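Local atomic coordinates of DNA alpha-glucosyltransferase (Enterobacteria phage T4, PDB entry 1XV5), a protein that is a phage glycosyltransferase of the GT-B class, built from two domains with parallel sheets and modelled with uridine-5'-diphosphate bound. Residues 116-121 with 144-149; 171-176 with 396-401; 252-255 with 261-264; 186-191 with 280-285. All coordinates share one frame; numbering follows the deposited sequence.

Contact 1 of 4, residues 116-121 with 144-149; sequences DHSVLS and NGDFNK. With EDO (1,2-ethanediol), chain D.
Asp146 has the most surface buried here, and it meets Val119 in two ways. Asp146 OD1 accepts a hydrogen bond from Val119 N at 3.0 Å. The N-H points well off the line, with an angle of 131° at the hydrogen, and it uses the OD1 lone pair on the side away from OD2. Val119 CG1 comes across the same side chain at about a right angle, 3.4 Å from Asp146 CB. Asp146 CG sits beside its own backbone N (chi1 -71°), which turns the carboxylate toward the start of helix 119-122. Tyr301 OH also bonds OD1, and Lys300 forms a salt bridge with OD2. Each segment follows a strand of the N-terminal parallel sheet, 109-114 or 137-140, and opens a helix, as in a Rossmann-like domain. Ser118 is the N-cap of helix 119-122, with its OG accepting from Leu120 N at 3.1 Å. Gly145 holds the same position before helix 146-155. His117 adds its backbone: its O lies 3.6 Å from Asp146 CB. A water links the two turns, donating to His117 O at 2.7 Å and accepting from Phe147 N at 2.8 Å. The His117 side chain points away from this contact and lies about 6 Å from the bound uridine-5'-diphosphate.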
loop_
_atom_site.group_PDB
_atom_site.type_symbol
_atom_site.label_atom_id
_atom_site.label_comp_id
_atom_site.label_asym_id
_atom_site.label_seq_id
_atom_site.Cartn_x
_atom_site.Cartn_y
_atom_site.Cartn_z
ATOM N N ASP A 116 9.026 0.811 -0.363
ATOM C CA ASP A 116 9.149 -0.482 -1.022
ATOM C C ASP A 116 9.863 -1.543 -0.190
ATOM O O ASP A 116 10.466 -1.239 0.841
ATOM C CB ASP A 116 9.809 -0.292 -2.387
ATOM C CG ASP A 116 8.913 0.473 -3.353
ATOM O OD1 ASP A 116 9.421 1.001 -4.365
ATOM O OD2 ASP A 116 7.687 0.541 -3.098
ATOM N N HIS A 117 9.789 -2.792 -0.643
ATOM C CA HIS A 117 10.368 -3.908 0.097
ATOM C C HIS A 117 11.623 -4.576 -0.469
ATOM O O HIS A 117 12.714 -4.421 0.074
ATOM C CB HIS A 117 9.286 -4.972 0.298
ATOM C CG HIS A 117 8.019 -4.436 0.889
ATOM N ND1 HIS A 117 7.924 -4.028 2.203
ATOM C CD2 HIS A 117 6.803 -4.211 0.336
ATOM C CE1 HIS A 117 6.703 -3.577 2.433
ATOM N NE2 HIS A 117 6.003 -3.676 1.316
ATOM N N SER A 118 11.453 -5.337 -1.544
ATOM C CA SER A 118 12.554 -6.070 -2.162
ATOM C C SER A 118 13.616 -5.213 -2.841
ATOM O O SER A 118 13.341 -4.102 -3.293
ATOM C CB SER A 118 11.997 -7.066 -3.183
ATOM O OG SER A 118 13.043 -7.691 -3.904
ATOM N N VAL A 119 14.832 -5.749 -2.916
ATOM C CA VAL A 119 15.936 -5.057 -3.569
ATOM C C VAL A 119 15.597 -4.838 -5.040
ATOM O O VAL A 119 16.027 -3.854 -5.642
ATOM C CB VAL A 119 17.252 -5.872 -3.490
ATOM C CG1 VAL A 119 17.769 -5.893 -2.067
ATOM C CG2 VAL A 119 17.018 -7.294 -3.988
ATOM N N LEU A 120 14.825 -5.760 -5.612
ATOM C CA LEU A 120 14.429 -5.670 -7.014
ATOM C C LEU A 120 13.773 -4.320 -7.253
ATOM O O LEU A 120 14.100 -3.618 -8.210
ATOM C CB LEU A 120 13.450 -6.799 -7.366
ATOM C CG LEU A 120 13.095 -7.031 -8.843
ATOM C CD1 LEU A 120 12.315 -8.329 -8.974
ATOM C CD2 LEU A 120 12.283 -5.868 -9.395
ATOM N N SER A 121 12.845 -3.956 -6.377
ATOM C CA SER A 121 12.160 -2.682 -6.498
ATOM C C SER A 121 13.108 -1.546 -6.134
ATOM O O SER A 121 13.240 -0.572 -6.871
ATOM C CB SER A 121 10.942 -2.641 -5.570
ATOM O OG SER A 121 10.006 -3.647 -5.908
ATOM N N ASN A 144 14.526 -5.276 9.445
ATOM C CA ASN A 144 15.244 -6.355 8.765
ATOM C C ASN A 144 15.034 -6.407 7.256
ATOM O O ASN A 144 15.420 -7.379 6.604
ATOM C CB ASN A 144 14.854 -7.702 9.379
ATOM C CG ASN A 144 15.284 -7.824 10.825
ATOM O OD1 ASN A 144 16.473 -7.765 11.134
ATOM N ND2 ASN A 144 14.318 -7.985 11.722
ATOM N N GLY A 145 14.431 -5.362 6.700
ATOM C CA GLY A 145 14.196 -5.326 5.268
ATOM C C GLY A 145 15.466 -5.105 4.463
ATOM O O GLY A 145 16.528 -4.830 5.020
ATOM N N ASP A 146 15.352 -5.221 3.145
ATOM C CA ASP A 146 16.494 -5.033 2.262
ATOM C C ASP A 146 17.036 -3.609 2.326
ATOM O O ASP A 146 18.246 -3.398 2.241
ATOM C CB ASP A 146 16.105 -5.391 0.823
ATOM C CG ASP A 146 15.906 -6.887 0.629
ATOM O OD1 ASP A 146 15.351 -7.288 -0.414
ATOM O OD2 ASP A 146 16.316 -7.664 1.517
ATOM N N PHE A 147 16.151 -2.630 2.477
ATOM C CA PHE A 147 16.589 -1.239 2.556
ATOM C C PHE A 147 17.551 -1.048 3.724
ATOM O O PHE A 147 18.617 -0.452 3.569
ATOM C CB PHE A 147 15.387 -0.305 2.732
ATOM C CG PHE A 147 15.765 1.143 2.914
ATOM C CD1 PHE A 147 16.218 1.902 1.839
ATOM C CD2 PHE A 147 15.687 1.740 4.166
ATOM C CE1 PHE A 147 16.589 3.237 2.008
ATOM C CE2 PHE A 147 16.057 3.074 4.349
ATOM C CZ PHE A 147 16.509 3.824 3.268
ATOM N N ASN A 148 17.166 -1.562 4.890
ATOM C CA ASN A 148 17.980 -1.449 6.101
ATOM C C ASN A 148 19.235 -2.319 6.098
ATOM O O ASN A 148 20.332 -1.848 6.406
ATOM C CB ASN A 148 17.152 -1.824 7.342
ATOM C CG ASN A 148 16.199 -0.726 7.775
ATOM O OD1 ASN A 148 15.398 -0.233 6.984
ATOM N ND2 ASN A 148 16.273 -0.348 9.051
ATOM N N LYS A 149 19.067 -3.590 5.747
ATOM C CA LYS A 149 20.169 -4.545 5.768
ATOM C C LYS A 149 21.071 -4.627 4.546
ATOM O O LYS A 149 22.203 -5.101 4.646
ATOM C CB LYS A 149 19.622 -5.939 6.084
ATOM C CG LYS A 149 18.895 -6.027 7.422
ATOM C CD LYS A 149 19.808 -5.635 8.578
ATOM C CE LYS A 149 19.104 -5.770 9.916
ATOM N NZ LYS A 149 20.011 -5.458 11.053
HETATM C C1 EDO D . 4.976 0.329 -5.664
HETATM O O1 EDO D . 6.181 1.094 -5.481
HETATM C C2 EDO D . 3.770 1.003 -4.995
HETATM O O2 EDO D . 3.902 1.033 -3.565
HETATM O O HOH W 1 13.371 -3.257 2.453
#

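Contact 2 of 4, residues 171-176 with 396-401; sequences TVYNFQ and FDIITK
Tyr173 meets Ile398 and Lys401 where the last helix of the chain, 388-399, lies against edge strand 172-174 of the N-terminal parallel sheet. A return of the C-terminal helix to the first domain is a known feature of the GT-B fold. Thr171 lies against the tyrosine from its own segment. Its CG2 lies 3.7 Å above the Tyr173 ring plane, toward the rim. Val172 turns to the other side of the strand and packs on Asn148 and Met152 of helix 146-155. Tyr173 then carries the whole contact. With its CG beside the backbone N (chi1 -60°), the ring stands out toward the helix end. Ile398 CG2 covers the face opposite Thr171, in a CH-pi contact 3.6 Å from the Tyr173 ring centroid and only 11° off the normal. The ring is thus held between two methyl groups. Tyr173 OH accepts a hydrogen bond from Lys401 NZ at 2.7 Å. The lysine chain bends at chi3 (-58°) to get there, and Lys401 NZ stands obliquely to the ring, 3.5 Å from Tyr173 CE1. Asn174 points back from the helix and bonds Arg304 through OD1, while Phe175 turns its ring into the domain, edge-to-face with Tyr113. The helix end is tied down separately: Arg109 NH1 bonds both Ile399 O and Lys401 O. Within the last turn, Phe396 O accepts from Thr400 N at 3.0 Å and from Thr400 OG1 at 2.9 Å, the two donors lying on opposite faces of its carbonyl plane.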
loop_
_atom_site.group_PDB
_atom_site.type_symbol
_atom_site.label_atom_id
_atom_site.label_comp_id
_atom_site.label_asym_id
_atom_site.label_seq_id
_atom_site.Cartn_x
_atom_site.Cartn_y
_atom_site.Cartn_z
ATOM N N THR A 171 20.095 6.919 11.446
ATOM C CA THR A 171 19.055 6.105 12.058
ATOM C C THR A 171 17.853 5.931 11.136
ATOM O O THR A 171 17.414 6.879 10.487
ATOM C CB THR A 171 18.560 6.741 13.371
ATOM O OG1 THR A 171 19.670 6.955 14.253
ATOM C CG2 THR A 171 17.544 5.833 14.048
ATOM N N VAL A 172 17.332 4.710 11.075
ATOM C CA VAL A 172 16.155 4.425 10.262
ATOM C C VAL A 172 15.053 4.014 11.228
ATOM O O VAL A 172 15.219 3.073 12.008
ATOM C CB VAL A 172 16.390 3.266 9.266
ATOM C CG1 VAL A 172 15.108 2.998 8.468
ATOM C CG2 VAL A 172 17.539 3.611 8.323
ATOM N N TYR A 173 13.937 4.729 11.179
ATOM C CA TYR A 173 12.810 4.449 12.055
ATOM C C TYR A 173 11.764 3.605 11.351
ATOM O O TYR A 173 11.580 3.705 10.140
ATOM C CB TYR A 173 12.161 5.755 12.501
ATOM C CG TYR A 173 13.086 6.671 13.260
ATOM C CD1 TYR A 173 13.341 6.468 14.616
ATOM C CD2 TYR A 173 13.714 7.738 12.621
ATOM C CE1 TYR A 173 14.199 7.308 15.318
ATOM C CE2 TYR A 173 14.575 8.584 13.314
ATOM C CZ TYR A 173 14.811 8.363 14.662
ATOM O OH TYR A 173 15.657 9.201 15.351
ATOM N N ASN A 174 11.066 2.778 12.113
ATOM C CA ASN A 174 10.022 1.960 11.527
ATOM C C ASN A 174 8.758 2.803 11.430
ATOM O O ASN A 174 8.563 3.733 12.213
ATOM C CB ASN A 174 9.749 0.737 12.393
ATOM C CG ASN A 174 8.689 -0.163 11.800
ATOM O OD1 ASN A 174 7.526 -0.131 12.207
ATOM N ND2 ASN A 174 9.084 -0.964 10.816
ATOM N N PHE A 175 7.905 2.480 10.465
ATOM C CA PHE A 175 6.648 3.190 10.294
ATOM C C PHE A 175 5.636 2.247 9.665
ATOM O O PHE A 175 6.005 1.223 9.084
ATOM C CB PHE A 175 6.829 4.414 9.385
ATOM C CG PHE A 175 6.704 4.108 7.910
ATOM C CD1 PHE A 175 5.517 4.370 7.230
ATOM C CD2 PHE A 175 7.768 3.553 7.210
ATOM C CE1 PHE A 175 5.390 4.086 5.867
ATOM C CE2 PHE A 175 7.658 3.263 5.849
ATOM C CZ PHE A 175 6.464 3.531 5.175
ATOM N N GLN A 176 4.361 2.591 9.809
ATOM C CA GLN A 176 3.274 1.828 9.205
ATOM C C GLN A 176 2.582 2.819 8.285
ATOM O O GLN A 176 2.479 3.998 8.619
ATOM C CB GLN A 176 2.248 1.378 10.246
ATOM C CG GLN A 176 2.753 0.432 11.300
ATOM C CD GLN A 176 1.715 0.220 12.384
ATOM O OE1 GLN A 176 0.693 -0.443 12.170
ATOM N NE2 GLN A 176 1.962 0.799 13.550
ATOM N N PHE A 396 4.874 11.822 13.355
ATOM C CA PHE A 396 5.058 13.254 13.555
ATOM C C PHE A 396 5.975 13.508 14.750
ATOM O O PHE A 396 6.841 14.384 14.706
ATOM C CB PHE A 396 3.703 13.935 13.771
ATOM C CG PHE A 396 3.796 15.422 13.980
ATOM C CD1 PHE A 396 3.991 15.951 15.252
ATOM C CD2 PHE A 396 3.706 16.294 12.900
ATOM C CE1 PHE A 396 4.093 17.327 15.445
ATOM C CE2 PHE A 396 3.808 17.676 13.084
ATOM C CZ PHE A 396 4.002 18.189 14.360
ATOM N N ASP A 397 5.787 12.740 15.817
ATOM C CA ASP A 397 6.613 12.899 17.009
ATOM C C ASP A 397 8.073 12.567 16.722
ATOM O O ASP A 397 8.980 13.214 17.247
ATOM C CB ASP A 397 6.073 12.024 18.141
ATOM C CG ASP A 397 4.783 12.565 18.721
ATOM O OD1 ASP A 397 4.126 11.845 19.503
ATOM O OD2 ASP A 397 4.429 13.720 18.399
ATOM N N ILE A 398 8.294 11.563 15.881
ATOM C CA ILE A 398 9.643 11.158 15.513
ATOM C C ILE A 398 10.281 12.213 14.608
ATOM O O ILE A 398 11.468 12.518 14.730
ATOM C CB ILE A 398 9.629 9.804 14.769
ATOM C CG1 ILE A 398 9.229 8.686 15.734
ATOM C CG2 ILE A 398 10.995 9.526 14.148
ATOM C CD1 ILE A 398 9.036 7.328 15.064
ATOM N N ILE A 399 9.484 12.771 13.703
ATOM C CA ILE A 399 9.979 13.781 12.773
ATOM C C ILE A 399 10.388 15.073 13.470
ATOM O O ILE A 399 11.408 15.672 13.131
ATOM C CB ILE A 399 8.911 14.110 11.700
ATOM C CG1 ILE A 399 8.680 12.882 10.813
ATOM C CG2 ILE A 399 9.351 15.309 10.868
ATOM C CD1 ILE A 399 7.593 13.058 9.780
ATOM N N THR A 400 9.598 15.490 14.452
ATOM C CA THR A 400 9.870 16.729 15.171
ATOM C C THR A 400 10.749 16.571 16.408
ATOM O O THR A 400 10.995 17.543 17.125
ATOM C CB THR A 400 8.557 17.410 15.589
ATOM O OG1 THR A 400 7.807 16.528 16.433
ATOM C CG2 THR A 400 7.731 17.750 14.359
ATOM N N LYS A 401 11.222 15.355 16.656
ATOM C CA LYS A 401 12.079 15.097 17.810
ATOM C C LYS A 401 13.243 16.089 17.821
ATOM O O LYS A 401 13.504 16.707 16.766
ATOM C CB LYS A 401 12.627 13.670 17.742
ATOM C CG LYS A 401 13.501 13.278 18.920
ATOM C CD LYS A 401 14.417 12.110 18.572
ATOM C CE LYS A 401 13.638 10.886 18.119
ATOM N NZ LYS A 401 14.550 9.757 17.786
ATOM O OXT LYS A 401 13.893 16.225 18.878
#

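Contact 3 of 4, residues 252-255 with 261-264; sequences EYYG and KMNL
Tyr254 OH is hydrogen-bonded to Gln271 NE2, and its ring receives Met262 and Lys261 of the returning loop. Tyr254 OH also lies 3.2 Å from Glu252 OE2, at best a weak bond. Across the contact Tyr254 OH is merely close to Asn263 N, at 3.9 Å. The ring does most of the work. Tyr254 CG lies beside its backbone N (chi1 -48°), which lays the ring against residues 261-262. Met262 CG lies over one face, offset toward the CD1-CE1 side, in a CH-pi contact 3.8 Å from the centroid of the Tyr254 ring. The sulfur continues past this point. Met262 SD is 5.3 Å from the Tyr254 centroid and 33° off the ring normal, an oblique Met-aromatic contact. Strand 251-254 is an edge of the C-terminal parallel sheet of this GT-B protein. The chain leaves it, folds back in residues 261-264 over the tyrosine, and then enters the adjacent strand 270-273. Met262 also rests on Gln271 and Leu273 of that strand and on Val231 of the next. The Lys261 side chain crosses the tyrosine at about a right angle, and only its base touches: Lys261 CB is 3.8 Å from Tyr254 CE2. Lys261 O comes obliquely to the ring, 3.6 Å from Tyr254 CE2. Farther along, Asn263 CB is 4.4 Å from Glu252 OE2.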
loop_
_atom_site.group_PDB
_atom_site.type_symbol
_atom_site.label_atom_id
_atom_site.label_comp_id
_atom_site.label_asym_id
_atom_site.label_seq_id
_atom_site.Cartn_x
_atom_site.Cartn_y
_atom_site.Cartn_z
ATOM N N GLU A 252 -11.758 -14.582 -16.940
ATOM C CA GLU A 252 -12.373 -13.678 -17.897
ATOM C C GLU A 252 -11.897 -12.305 -17.442
ATOM O O GLU A 252 -12.029 -11.941 -16.274
ATOM C CB GLU A 252 -13.895 -13.848 -17.884
ATOM C CG GLU A 252 -14.302 -15.066 -18.727
ATOM C CD GLU A 252 -15.735 -15.528 -18.534
ATOM O OE1 GLU A 252 -16.150 -16.443 -19.277
ATOM O OE2 GLU A 252 -16.443 -14.998 -17.655
ATOM N N TYR A 253 -11.301 -11.574 -18.377
ATOM C CA TYR A 253 -10.698 -10.273 -18.111
ATOM C C TYR A 253 -11.526 -9.105 -18.619
ATOM O O TYR A 253 -12.031 -9.138 -19.742
ATOM C CB TYR A 253 -9.323 -10.257 -18.778
ATOM C CG TYR A 253 -8.368 -9.202 -18.288
ATOM C CD1 TYR A 253 -7.653 -9.379 -17.102
ATOM C CD2 TYR A 253 -8.125 -8.056 -19.041
ATOM C CE1 TYR A 253 -6.716 -8.446 -16.688
ATOM C CE2 TYR A 253 -7.191 -7.116 -18.634
ATOM C CZ TYR A 253 -6.487 -7.320 -17.458
ATOM O OH TYR A 253 -5.545 -6.401 -17.066
ATOM N N TYR A 254 -11.644 -8.060 -17.801
ATOM C CA TYR A 254 -12.428 -6.888 -18.177
ATOM C C TYR A 254 -11.793 -5.568 -17.779
ATOM O O TYR A 254 -11.015 -5.497 -16.827
ATOM C CB TYR A 254 -13.809 -6.912 -17.518
ATOM C CG TYR A 254 -14.556 -8.211 -17.617
ATOM C CD1 TYR A 254 -14.238 -9.285 -16.785
ATOM C CD2 TYR A 254 -15.590 -8.368 -18.538
ATOM C CE1 TYR A 254 -14.933 -10.485 -16.869
ATOM C CE2 TYR A 254 -16.292 -9.567 -18.630
ATOM C CZ TYR A 254 -15.958 -10.619 -17.792
ATOM O OH TYR A 254 -16.654 -11.804 -17.870
ATOM N N GLY A 255 -12.155 -4.524 -18.519
ATOM C CA GLY A 255 -11.704 -3.180 -18.215
ATOM C C GLY A 255 -12.935 -2.547 -17.581
ATOM O O GLY A 255 -14.001 -3.165 -17.579
ATOM N N LYS A 261 -20.272 -6.356 -17.926
ATOM C CA LYS A 261 -20.241 -7.636 -18.623
ATOM C C LYS A 261 -19.770 -8.768 -17.721
ATOM O O LYS A 261 -19.876 -9.939 -18.080
ATOM C CB LYS A 261 -19.333 -7.558 -19.852
ATOM C CG LYS A 261 -19.934 -6.786 -21.013
ATOM C CD LYS A 261 -21.236 -7.426 -21.465
ATOM C CE LYS A 261 -21.819 -6.699 -22.658
ATOM N NZ LYS A 261 -20.881 -6.745 -23.803
ATOM N N MET A 262 -19.247 -8.423 -16.551
ATOM C CA MET A 262 -18.781 -9.448 -15.628
ATOM C C MET A 262 -19.897 -10.420 -15.297
ATOM O O MET A 262 -21.032 -10.019 -15.043
ATOM C CB MET A 262 -18.268 -8.821 -14.336
ATOM C CG MET A 262 -16.770 -8.720 -14.273
ATOM S SD MET A 262 -16.200 -8.225 -12.646
ATOM C CE MET A 262 -15.408 -6.671 -13.058
ATOM N N ASN A 263 -19.568 -11.703 -15.310
ATOM C CA ASN A 263 -20.540 -12.733 -14.999
ATOM C C ASN A 263 -20.341 -13.095 -13.530
ATOM O O ASN A 263 -19.415 -13.830 -13.188
ATOM C CB ASN A 263 -20.305 -13.952 -15.893
ATOM C CG ASN A 263 -21.461 -14.925 -15.863
ATOM O OD1 ASN A 263 -21.507 -15.878 -16.642
ATOM N ND2 ASN A 263 -22.406 -14.694 -14.958
ATOM N N LEU A 264 -21.205 -12.567 -12.666
ATOM C CA LEU A 264 -21.096 -12.818 -11.232
ATOM C C LEU A 264 -21.941 -13.992 -10.759
ATOM O O LEU A 264 -22.175 -14.163 -9.561
ATOM C CB LEU A 264 -21.483 -11.560 -10.456
ATOM C CG LEU A 264 -20.684 -10.307 -10.835
ATOM C CD1 LEU A 264 -21.081 -9.150 -9.932
ATOM C CD2 LEU A 264 -19.197 -10.592 -10.709
#

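Contact 4 of 4, residues 186-191 with 280-285; sequences STYWKD and EMLERM
Tyr188 and Leu282 form the tight part of this contact. Leu282 CB sits almost exactly above the middle of the Tyr188 ring, a CH-pi contact 3.6 Å from the centroid and 4° off the normal. Leu282 CD1 extends along the same face to 3.6 Å from Tyr188 CE1. The opposite face is backed by Thr187 CG2, 3.4 Å above the plane of the Tyr188 ring, toward the rim. The ring is thereby sandwiched between the two side chains, which limits its tilt. The other part is polar and looser, among partly exposed residues. There Glu283 OE1 lies at the ring edge, 3.7 Å from Tyr188 CD2. Lys190 NZ forms a salt bridge with Glu283 OE1 at 3.1 Å, coming from above the carboxylate plane, 36° out of it. The Glu283 chain leaves anti to its backbone N and bends at chi2 (58°) to bring the carboxylate over. Lys190 curls back so that NZ also donates to Tyr188 O at 2.8 Å, and Ser286 OG is a further partner. Helix 181-188 is the first helix after the last strand of the N-terminal sheet. It is joined here to helix 278-286, whose Met281 lines the uridine-5'-diphosphate pocket of the C-terminal domain, as expected for a GT-B nucleotide site.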
loop_
_atom_site.group_PDB
_atom_site.type_symbol
_atom_site.label_atom_id
_atom_site.label_comp_id
_atom_site.label_asym_id
_atom_site.label_seq_id
_atom_site.Cartn_x
_atom_site.Cartn_y
_atom_site.Cartn_z
ATOM N N SER A 186 -17.280 5.603 7.421
ATOM C CA SER A 186 -18.356 6.584 7.419
ATOM C C SER A 186 -18.866 6.893 6.019
ATOM O O SER A 186 -19.866 7.595 5.860
ATOM C CB SER A 186 -17.897 7.875 8.105
ATOM O OG SER A 186 -16.920 8.552 7.340
ATOM N N THR A 187 -18.190 6.353 5.008
ATOM C CA THR A 187 -18.573 6.586 3.621
ATOM C C THR A 187 -19.061 5.349 2.868
ATOM O O THR A 187 -19.891 5.465 1.969
ATOM C CB THR A 187 -17.386 7.191 2.822
ATOM O OG1 THR A 187 -17.033 8.463 3.378
ATOM C CG2 THR A 187 -17.752 7.373 1.355
ATOM N N TYR A 188 -18.569 4.168 3.235
ATOM C CA TYR A 188 -18.945 2.955 2.510
ATOM C C TYR A 188 -19.641 1.820 3.246
ATOM O O TYR A 188 -20.202 0.937 2.602
ATOM C CB TYR A 188 -17.709 2.368 1.820
ATOM C CG TYR A 188 -17.071 3.314 0.841
ATOM C CD1 TYR A 188 -16.031 4.156 1.233
ATOM C CD2 TYR A 188 -17.543 3.412 -0.463
ATOM C CE1 TYR A 188 -15.478 5.073 0.350
ATOM C CE2 TYR A 188 -17.001 4.330 -1.358
ATOM C CZ TYR A 188 -15.970 5.157 -0.943
ATOM O OH TYR A 188 -15.435 6.073 -1.816
ATOM N N TRP A 189 -19.599 1.822 4.573
ATOM C CA TRP A 189 -20.209 0.740 5.344
ATOM C C TRP A 189 -21.665 0.485 4.949
ATOM O O TRP A 189 -22.479 1.410 4.884
ATOM C CB TRP A 189 -20.112 1.051 6.838
ATOM C CG TRP A 189 -20.217 -0.155 7.731
ATOM C CD1 TRP A 189 -21.359 -0.721 8.222
ATOM C CD2 TRP A 189 -19.128 -0.910 8.278
ATOM N NE1 TRP A 189 -21.048 -1.778 9.047
ATOM C CE2 TRP A 189 -19.686 -1.916 9.098
ATOM C CE3 TRP A 189 -17.735 -0.831 8.156
ATOM C CZ2 TRP A 189 -18.897 -2.840 9.797
ATOM C CZ3 TRP A 189 -16.947 -1.752 8.852
ATOM C CH2 TRP A 189 -17.535 -2.743 9.662
ATOM N N LYS A 190 -21.984 -0.778 4.692
ATOM C CA LYS A 190 -23.331 -1.170 4.297
ATOM C C LYS A 190 -24.006 -2.002 5.377
ATOM O O LYS A 190 -23.337 -2.620 6.203
ATOM C CB LYS A 190 -23.284 -2.012 3.016
ATOM C CG LYS A 190 -22.691 -1.317 1.802
ATOM C CD LYS A 190 -23.620 -0.240 1.268
ATOM C CE LYS A 190 -23.054 0.408 0.009
ATOM N NZ LYS A 190 -21.772 1.114 0.279
ATOM N N ASP A 191 -25.335 -2.018 5.367
ATOM C CA ASP A 191 -26.069 -2.834 6.320
ATOM C C ASP A 191 -25.835 -4.254 5.809
ATOM O O ASP A 191 -25.713 -4.463 4.599
ATOM C CB ASP A 191 -27.562 -2.496 6.291
ATOM C CG ASP A 191 -28.358 -3.280 7.323
ATOM O OD1 ASP A 191 -28.793 -4.414 7.023
ATOM O OD2 ASP A 191 -28.540 -2.765 8.447
ATOM N N GLU A 280 -14.584 3.410 -6.294
ATOM C CA GLU A 280 -15.515 2.479 -6.921
ATOM C C GLU A 280 -15.313 1.074 -6.374
ATOM O O GLU A 280 -16.278 0.330 -6.173
ATOM C CB GLU A 280 -15.343 2.499 -8.444
ATOM C CG GLU A 280 -15.810 3.818 -9.068
ATOM C CD GLU A 280 -15.543 3.911 -10.560
ATOM O OE1 GLU A 280 -15.028 2.938 -11.144
ATOM O OE2 GLU A 280 -15.853 4.968 -11.151
ATOM N N MET A 281 -14.057 0.710 -6.131
ATOM C CA MET A 281 -13.753 -0.602 -5.578
ATOM C C MET A 281 -14.315 -0.697 -4.161
ATOM O O MET A 281 -14.930 -1.697 -3.798
ATOM C CB MET A 281 -12.238 -0.833 -5.559
ATOM C CG MET A 281 -11.795 -2.151 -4.926
ATOM S SD MET A 281 -11.802 -2.144 -3.115
ATOM C CE MET A 281 -10.325 -1.158 -2.796
ATOM N N LEU A 282 -14.111 0.346 -3.359
ATOM C CA LEU A 282 -14.619 0.340 -1.988
ATOM C C LEU A 282 -16.135 0.143 -1.967
ATOM O O LEU A 282 -16.665 -0.549 -1.100
ATOM C CB LEU A 282 -14.244 1.645 -1.267
ATOM C CG LEU A 282 -12.750 1.849 -0.987
ATOM C CD1 LEU A 282 -12.523 3.214 -0.363
ATOM C CD2 LEU A 282 -12.243 0.752 -0.050
ATOM N N GLU A 283 -16.831 0.748 -2.922
ATOM C CA GLU A 283 -18.280 0.604 -2.997
ATOM C C GLU A 283 -18.624 -0.853 -3.319
ATOM O O GLU A 283 -19.476 -1.458 -2.663
ATOM C CB GLU A 283 -18.845 1.546 -4.068
ATOM C CG GLU A 283 -20.352 1.486 -4.272
ATOM C CD GLU A 283 -21.151 1.788 -3.011
ATOM O OE1 GLU A 283 -20.696 2.603 -2.181
ATOM O OE2 GLU A 283 -22.250 1.217 -2.862
ATOM N N ARG A 284 -17.950 -1.421 -4.316
ATOM C CA ARG A 284 -18.200 -2.810 -4.700
ATOM C C ARG A 284 -17.848 -3.770 -3.567
ATOM O O ARG A 284 -18.584 -4.728 -3.296
ATOM C CB ARG A 284 -17.381 -3.193 -5.940
ATOM C CG ARG A 284 -17.860 -2.569 -7.247
ATOM C CD ARG A 284 -17.094 -3.148 -8.442
ATOM N NE ARG A 284 -15.692 -2.736 -8.483
ATOM C CZ ARG A 284 -15.251 -1.625 -9.068
ATOM N NH1 ARG A 284 -16.103 -0.802 -9.666
ATOM N NH2 ARG A 284 -13.953 -1.344 -9.071
ATOM N N MET A 285 -16.722 -3.508 -2.911
ATOM C CA MET A 285 -16.258 -4.360 -1.822
ATOM C C MET A 285 -17.193 -4.315 -0.620
ATOM O O MET A 285 -17.412 -5.336 0.034
ATOM C CB MET A 285 -14.851 -3.943 -1.391
ATOM C CG MET A 285 -14.205 -4.865 -0.365
ATOM S SD MET A 285 -13.837 -6.515 -1.016
ATOM C CE MET A 285 -12.351 -6.176 -2.005
#

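Overall arrangement
Contacts 1 and 2 belong to the N-terminal sheet and its helices, and contact 3 lies on the C-terminal sheet. Contact 4 joins helix 181-188, which follows the N-terminal sheet, to helix 278-286 of the C-terminal domain. Contacts 1 and 2 touch: Asn148 OD1 is 3.6 Å from Val172 CG1. Contacts 3 and 4 have centres 20 Å apart and nearest atoms about 6 Å apart. Contacts 1 and 4 lie on opposite sides of the chain's centre, with centres 33 Å apart. Met281 of contact 4 touches uridine-5'-diphosphate, and the His117 side chain of contact 1 comes to about 6 Å from it. Contact 3 is more remote, with the Met262 side chain about 12 Å from the ligand. Contact 2 spans the most sequence, enclosing contacts 3 and 4.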